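Local coordinates for LPXTG cell wall surface protein (Streptococcus gordonii, PDB 4IGB) that is displayed on the bacterial cell wall through a peptidoglycan anchor and probably acts as an adhesin, here represented by its two N-terminal domains, at residues K81-F94 with D106-Y118. Numbering follows the deposited sequence.
Sequences KQDQVFENPLSLKF and DAYLNFNKVTLHY
The antiparallel beta hairpin formed by strands 84-100 and 103-118 is paired from Gln84 with Leu116 to Phe94 with Ala107 and onward toward its turn, and it illustrates how the first strand of a long hairpin can turn a corner while staying hydrogen-bonded to the second. Gln84 and Leu116 exchange two backbone hydrogen bonds, as do Phe86 and Val114, Leu92 and Leu109, and Phe94 and Ala107. Between the Phe86-Val114 and Leu92-Leu109 pairs the first strand turns its corner, at Glu87 and Asn88. There Asn88 N still reaches Asn112 O at 2.8 Å, but from above the carbonyl plane, and Pro89 CG wedges between Phe111 CB and Val114 CG2. Asn112 and Lys113 form a classic beta bulge facing Asp175 on the next strand, 170-182; the Asn112 side chain accepts a bond from Asn110 ND2 and donates to Thr177 and Asp175.

The hairpin sits within the eight-stranded antiparallel sheet of the N-terminal domain, and its two faces differ. Leu90, Leu92, Phe94, Leu109 and Phe111 line the buried face, where Phe139 of strand 135-142 in the six-stranded sheet packs on several of them. The Phe94 ring turns its edge to Leu109 CB, with CE2 4.2 Å away. On the other face Lys93, with CG anti to its backbone N (chi1 -179°) and an extended chain, runs alongside the Tyr108 ring; a water 2.8 Å from Lys93 NZ and 2.6 Å from Asp106 OD2 links the two charges, whose direct salt bridge is long (4.0 Å), while Asp106 OD1 accepts a bond from Asn96 N. Arg181 makes a cation-pi contact with the same Tyr108 ring.

Ahead of strand 84-100, Asp83 OD1 accepts a hydrogen bond from Tyr118 N (3.0 Å) on its anti side, bent to 136° at the hydrogen. Lys81 CB lies over one face of the Tyr118 ring, 3.9 Å from its centroid, while Phe170 meets that ring edge-to-face.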
loop_
_atom_site.group_PDB
_atom_site.type_symbol
_atom_site.label_atom_id
_atom_site.label_comp_id
_atom_site.label_asym_id
_atom_site.label_seq_id
_atom_site.Cartn_x
_atom_site.Cartn_y
_atom_site.Cartn_z
ATOM N N LYS B 81 38.217 -4.445 0.545
ATOM C CA LYS B 81 37.691 -4.547 -0.802
ATOM C C LYS B 81 36.886 -5.833 -0.921
ATOM O O LYS B 81 37.318 -6.820 -1.513
ATOM C CB LYS B 81 38.817 -4.432 -1.833
ATOM C CG LYS B 81 39.440 -3.031 -1.841
ATOM C CD LYS B 81 40.881 -3.031 -2.323
ATOM C CE LYS B 81 41.494 -1.646 -2.163
ATOM N NZ LYS B 81 41.270 -1.097 -0.787
ATOM N N GLN B 82 35.701 -5.801 -0.327
ATOM C CA GLN B 82 34.841 -6.962 -0.282
ATOM C C GLN B 82 33.448 -6.528 0.142
ATOM O O GLN B 82 33.223 -5.362 0.470
ATOM C CB GLN B 82 35.393 -7.987 0.706
ATOM C CG GLN B 82 35.480 -7.480 2.134
ATOM C CD GLN B 82 36.297 -8.399 3.017
ATOM O OE1 GLN B 82 37.167 -9.127 2.534
ATOM N NE2 GLN B 82 36.021 -8.375 4.316
ATOM N N ASP B 83 32.511 -7.465 0.124
ATOM C CA ASP B 83 31.144 -7.149 0.496
ATOM C C ASP B 83 31.103 -6.601 1.909
ATOM O O ASP B 83 31.864 -7.028 2.774
ATOM C CB ASP B 83 30.255 -8.383 0.372
ATOM C CG ASP B 83 30.116 -8.846 -1.062
ATOM O OD1 ASP B 83 30.637 -8.150 -1.963
ATOM O OD2 ASP B 83 29.481 -9.897 -1.296
ATOM N N GLN B 84 30.235 -5.627 2.135
ATOM C CA GLN B 84 30.058 -5.085 3.473
ATOM C C GLN B 84 28.574 -4.998 3.823
ATOM O O GLN B 84 27.779 -4.469 3.055
ATOM C CB GLN B 84 30.768 -3.736 3.618
ATOM C CG GLN B 84 32.270 -3.847 3.395
ATOM C CD GLN B 84 33.002 -2.527 3.500
ATOM O OE1 GLN B 84 34.001 -2.310 2.812
ATOM N NE2 GLN B 84 32.528 -1.649 4.368
ATOM N N VAL B 85 28.226 -5.536 4.989
ATOM C CA VAL B 85 26.842 -5.685 5.413
ATOM C C VAL B 85 26.492 -4.693 6.514
ATOM O O VAL B 85 27.203 -4.576 7.509
ATOM C CB VAL B 85 26.585 -7.102 5.952
ATOM C CG1 VAL B 85 25.148 -7.236 6.432
ATOM C CG2 VAL B 85 26.905 -8.143 4.891
ATOM N N PHE B 86 25.384 -3.988 6.331
ATOM C CA PHE B 86 24.921 -3.016 7.309
ATOM C C PHE B 86 23.519 -3.413 7.790
ATOM O O PHE B 86 22.522 -3.255 7.061
ATOM C CB PHE B 86 24.955 -1.597 6.702
ATOM C CG PHE B 86 26.318 -1.193 6.197
ATOM C CD1 PHE B 86 26.731 -1.546 4.928
ATOM C CD2 PHE B 86 27.209 -0.509 7.019
ATOM C CE1 PHE B 86 27.997 -1.201 4.472
ATOM C CE2 PHE B 86 28.487 -0.166 6.572
ATOM C CZ PHE B 86 28.872 -0.508 5.291
ATOM N N GLU B 87 23.475 -3.976 8.997
ATOM C CA GLU B 87 22.242 -4.406 9.656
ATOM C C GLU B 87 21.496 -3.212 10.217
ATOM O O GLU B 87 22.103 -2.315 10.819
ATOM C CB GLU B 87 22.553 -5.377 10.803
ATOM C CG GLU B 87 23.162 -6.688 10.329
ATOM C CD GLU B 87 23.612 -7.619 11.462
ATOM O OE1 GLU B 87 23.910 -8.784 11.139
ATOM O OE2 GLU B 87 23.691 -7.201 12.651
ATOM N N ASN B 88 20.183 -3.193 10.003
ATOM C CA ASN B 88 19.335 -2.137 10.542
ATOM C C ASN B 88 19.966 -0.753 10.568
ATOM O O ASN B 88 20.099 -0.154 11.641
ATOM C CB ASN B 88 18.897 -2.510 11.964
ATOM C CG ASN B 88 17.917 -3.655 11.974
ATOM O OD1 ASN B 88 18.243 -4.763 12.400
ATOM N ND2 ASN B 88 16.717 -3.402 11.483
ATOM N N PRO B 89 20.365 -0.233 9.392
ATOM C CA PRO B 89 21.079 1.052 9.415
ATOM C C PRO B 89 20.163 2.243 9.659
ATOM O O PRO B 89 20.610 3.309 10.097
ATOM C CB PRO B 89 21.691 1.139 8.008
ATOM C CG PRO B 89 20.839 0.205 7.153
ATOM C CD PRO B 89 20.404 -0.887 8.071
ATOM N N LEU B 90 18.883 2.069 9.377
ATOM C CA LEU B 90 17.989 3.208 9.290
ATOM C C LEU B 90 16.542 2.799 9.471
ATOM O O LEU B 90 16.038 1.911 8.775
ATOM C CB LEU B 90 18.149 3.903 7.933
ATOM C CG LEU B 90 17.354 5.202 7.779
ATOM C CD1 LEU B 90 17.818 6.215 8.819
ATOM C CD2 LEU B 90 17.496 5.785 6.372
ATOM N N SER B 91 15.881 3.475 10.398
ATOM C CA SER B 91 14.456 3.312 10.646
ATOM C C SER B 91 13.762 4.679 10.605
ATOM O O SER B 91 14.171 5.612 11.308
ATOM C CB SER B 91 14.239 2.649 12.013
ATOM O OG SER B 91 12.882 2.740 12.392
ATOM N N LEU B 92 12.716 4.803 9.789
ATOM C CA LEU B 92 12.071 6.095 9.582
ATOM C C LEU B 92 10.596 6.089 9.917
ATOM O O LEU B 92 9.927 5.076 9.816
ATOM C CB LEU B 92 12.194 6.523 8.110
ATOM C CG LEU B 92 13.627 6.608 7.589
ATOM C CD1 LEU B 92 13.612 6.797 6.087
ATOM C CD2 LEU B 92 14.361 7.750 8.285
ATOM N N LYS B 93 10.078 7.262 10.232
ATOM C CA LYS B 93 8.649 7.444 10.319
ATOM C C LYS B 93 8.238 8.637 9.455
ATOM O O LYS B 93 8.896 9.679 9.480
ATOM C CB LYS B 93 8.233 7.667 11.775
ATOM C CG LYS B 93 6.750 7.831 11.962
ATOM C CD LYS B 93 6.412 8.185 13.394
ATOM C CE LYS B 93 4.917 8.509 13.533
ATOM N NZ LYS B 93 4.533 8.600 14.975
ATOM N N PHE B 94 7.174 8.468 8.670
ATOM C CA PHE B 94 6.520 9.597 8.029
ATOM C C PHE B 94 5.213 9.827 8.753
ATOM O O PHE B 94 4.339 8.977 8.729
ATOM C CB PHE B 94 6.272 9.335 6.540
ATOM C CG PHE B 94 7.525 9.136 5.742
ATOM C CD1 PHE B 94 8.072 10.179 5.013
ATOM C CD2 PHE B 94 8.149 7.897 5.708
ATOM C CE1 PHE B 94 9.242 9.996 4.274
ATOM C CE2 PHE B 94 9.325 7.702 4.980
ATOM C CZ PHE B 94 9.865 8.757 4.255
ATOM N N ASP B 106 0.000 7.051 9.481
ATOM C CA ASP B 106 1.456 7.216 9.468
ATOM C C ASP B 106 2.131 6.112 8.666
ATOM O O ASP B 106 1.580 5.023 8.516
ATOM C CB ASP B 106 2.037 7.204 10.888
ATOM C CG ASP B 106 1.405 8.242 11.790
ATOM O OD1 ASP B 106 1.135 9.368 11.330
ATOM O OD2 ASP B 106 1.156 7.915 12.965
ATOM N N ALA B 107 3.329 6.395 8.159
ATOM C CA ALA B 107 4.128 5.374 7.503
ATOM C C ALA B 107 5.404 5.103 8.286
ATOM O O ALA B 107 5.995 6.006 8.882
ATOM C CB ALA B 107 4.472 5.781 6.087
ATOM N N TYR B 108 5.827 3.851 8.267
ATOM C CA TYR B 108 7.108 3.475 8.838
ATOM C C TYR B 108 7.906 2.806 7.739
ATOM O O TYR B 108 7.377 1.986 6.996
ATOM C CB TYR B 108 6.908 2.549 10.042
ATOM C CG TYR B 108 6.178 3.252 11.157
ATOM C CD1 TYR B 108 6.877 3.845 12.199
ATOM C CD2 TYR B 108 4.797 3.374 11.138
ATOM C CE1 TYR B 108 6.226 4.509 13.213
ATOM C CE2 TYR B 108 4.126 4.043 12.161
ATOM C CZ TYR B 108 4.853 4.611 13.185
ATOM O OH TYR B 108 4.217 5.282 14.191
ATOM N N LEU B 109 9.171 3.182 7.620
ATOM C CA LEU B 109 10.040 2.610 6.612
ATOM C C LEU B 109 11.318 2.151 7.304
ATOM O O LEU B 109 12.138 2.960 7.732
ATOM C CB LEU B 109 10.356 3.638 5.518
ATOM C CG LEU B 109 10.980 3.074 4.245
ATOM C CD1 LEU B 109 9.990 2.154 3.585
ATOM C CD2 LEU B 109 11.402 4.198 3.290
ATOM N N ASN B 110 11.467 0.840 7.431
ATOM C CA ASN B 110 12.633 0.284 8.091
ATOM C C ASN B 110 13.568 -0.427 7.118
ATOM O O ASN B 110 13.156 -1.331 6.372
ATOM C CB ASN B 110 12.215 -0.647 9.237
ATOM C CG ASN B 110 13.372 -0.955 10.170
ATOM O OD1 ASN B 110 13.842 -0.080 10.895
ATOM N ND2 ASN B 110 13.864 -2.183 10.126
ATOM N N PHE B 111 14.818 0.014 7.097
ATOM C CA PHE B 111 15.858 -0.706 6.387
ATOM C C PHE B 111 16.355 -1.802 7.302
ATOM O O PHE B 111 17.075 -1.547 8.260
ATOM C CB PHE B 111 16.994 0.224 5.944
ATOM C CG PHE B 111 16.625 1.095 4.788
ATOM C CD1 PHE B 111 15.825 2.217 4.977
ATOM C CD2 PHE B 111 17.032 0.770 3.499
ATOM C CE1 PHE B 111 15.455 3.016 3.906
ATOM C CE2 PHE B 111 16.656 1.568 2.412
ATOM C CZ PHE B 111 15.873 2.693 2.627
ATOM N N ASN B 112 15.943 -3.030 7.013
ATOM C CA ASN B 112 16.325 -4.168 7.838
ATOM C C ASN B 112 17.777 -4.494 7.601
ATOM O O ASN B 112 18.493 -4.889 8.515
ATOM C CB ASN B 112 15.460 -5.367 7.482
ATOM C CG ASN B 112 13.980 -5.046 7.587
ATOM O OD1 ASN B 112 13.505 -4.593 8.637
ATOM N ND2 ASN B 112 13.250 -5.239 6.488
ATOM N N LYS B 113 18.205 -4.318 6.355
ATOM C CA LYS B 113 19.573 -4.610 5.985
ATOM C C LYS B 113 19.875 -3.978 4.637
ATOM O O LYS B 113 19.042 -3.981 3.722
ATOM C CB LYS B 113 19.817 -6.127 5.913
ATOM C CG LYS B 113 21.239 -6.497 5.523
ATOM C CD LYS B 113 21.436 -8.009 5.392
ATOM C CE LYS B 113 21.439 -8.675 6.765
ATOM N NZ LYS B 113 21.403 -10.174 6.659
ATOM N N VAL B 114 21.066 -3.415 4.528
ATOM C CA VAL B 114 21.600 -3.024 3.231
ATOM C C VAL B 114 22.950 -3.699 3.101
ATOM O O VAL B 114 23.797 -3.586 3.988
ATOM C CB VAL B 114 21.752 -1.489 3.097
ATOM C CG1 VAL B 114 22.412 -1.109 1.737
ATOM C CG2 VAL B 114 20.390 -0.800 3.280
ATOM N N THR B 115 23.132 -4.425 2.006
ATOM C CA THR B 115 24.394 -5.095 1.732
ATOM C C THR B 115 25.060 -4.431 0.528
ATOM O O THR B 115 24.459 -4.324 -0.548
ATOM C CB THR B 115 24.180 -6.594 1.400
ATOM O OG1 THR B 115 23.453 -7.234 2.460
ATOM C CG2 THR B 115 25.526 -7.293 1.195
ATOM N N LEU B 116 26.295 -3.986 0.726
ATOM C CA LEU B 116 27.122 -3.435 -0.345
ATOM C C LEU B 116 27.941 -4.563 -0.952
ATOM O O LEU B 116 28.778 -5.162 -0.273
ATOM C CB LEU B 116 28.069 -2.357 0.215
ATOM C CG LEU B 116 27.603 -0.892 0.259
ATOM C CD1 LEU B 116 26.112 -0.739 0.484
ATOM C CD2 LEU B 116 28.385 -0.090 1.295
ATOM N N HIS B 117 27.688 -4.859 -2.222
ATOM C CA HIS B 117 28.442 -5.864 -2.958
ATOM C C HIS B 117 29.587 -5.211 -3.722
ATOM O O HIS B 117 29.370 -4.487 -4.696
ATOM C CB HIS B 117 27.531 -6.624 -3.935
ATOM C CG HIS B 117 26.521 -7.501 -3.257
ATOM N ND1 HIS B 117 26.758 -8.829 -2.973
ATOM C CD2 HIS B 117 25.280 -7.232 -2.786
ATOM C CE1 HIS B 117 25.702 -9.344 -2.369
ATOM N NE2 HIS B 117 24.793 -8.395 -2.240
ATOM N N TYR B 118 30.808 -5.460 -3.268
ATOM C CA TYR B 118 31.993 -4.923 -3.929
ATOM C C TYR B 118 32.049 -5.351 -5.406
ATOM O O TYR B 118 31.883 -6.529 -5.729
ATOM C CB TYR B 118 33.255 -5.366 -3.185
ATOM C CG TYR B 118 34.515 -4.685 -3.671
ATOM C CD1 TYR B 118 34.669 -3.303 -3.549
ATOM C CD2 TYR B 118 35.550 -5.415 -4.242
ATOM C CE1 TYR B 118 35.816 -2.667 -3.985
ATOM C CE2 TYR B 118 36.710 -4.785 -4.680
ATOM C CZ TYR B 118 36.832 -3.412 -4.547
ATOM O OH TYR B 118 37.967 -2.777 -4.979
HETATM O O HOH W 1 28.573 -10.134 -4.356
HETATM O O HOH W 2 23.904 -10.148 8.786
HETATM O O HOH W 3 1.925 9.526 14.880
#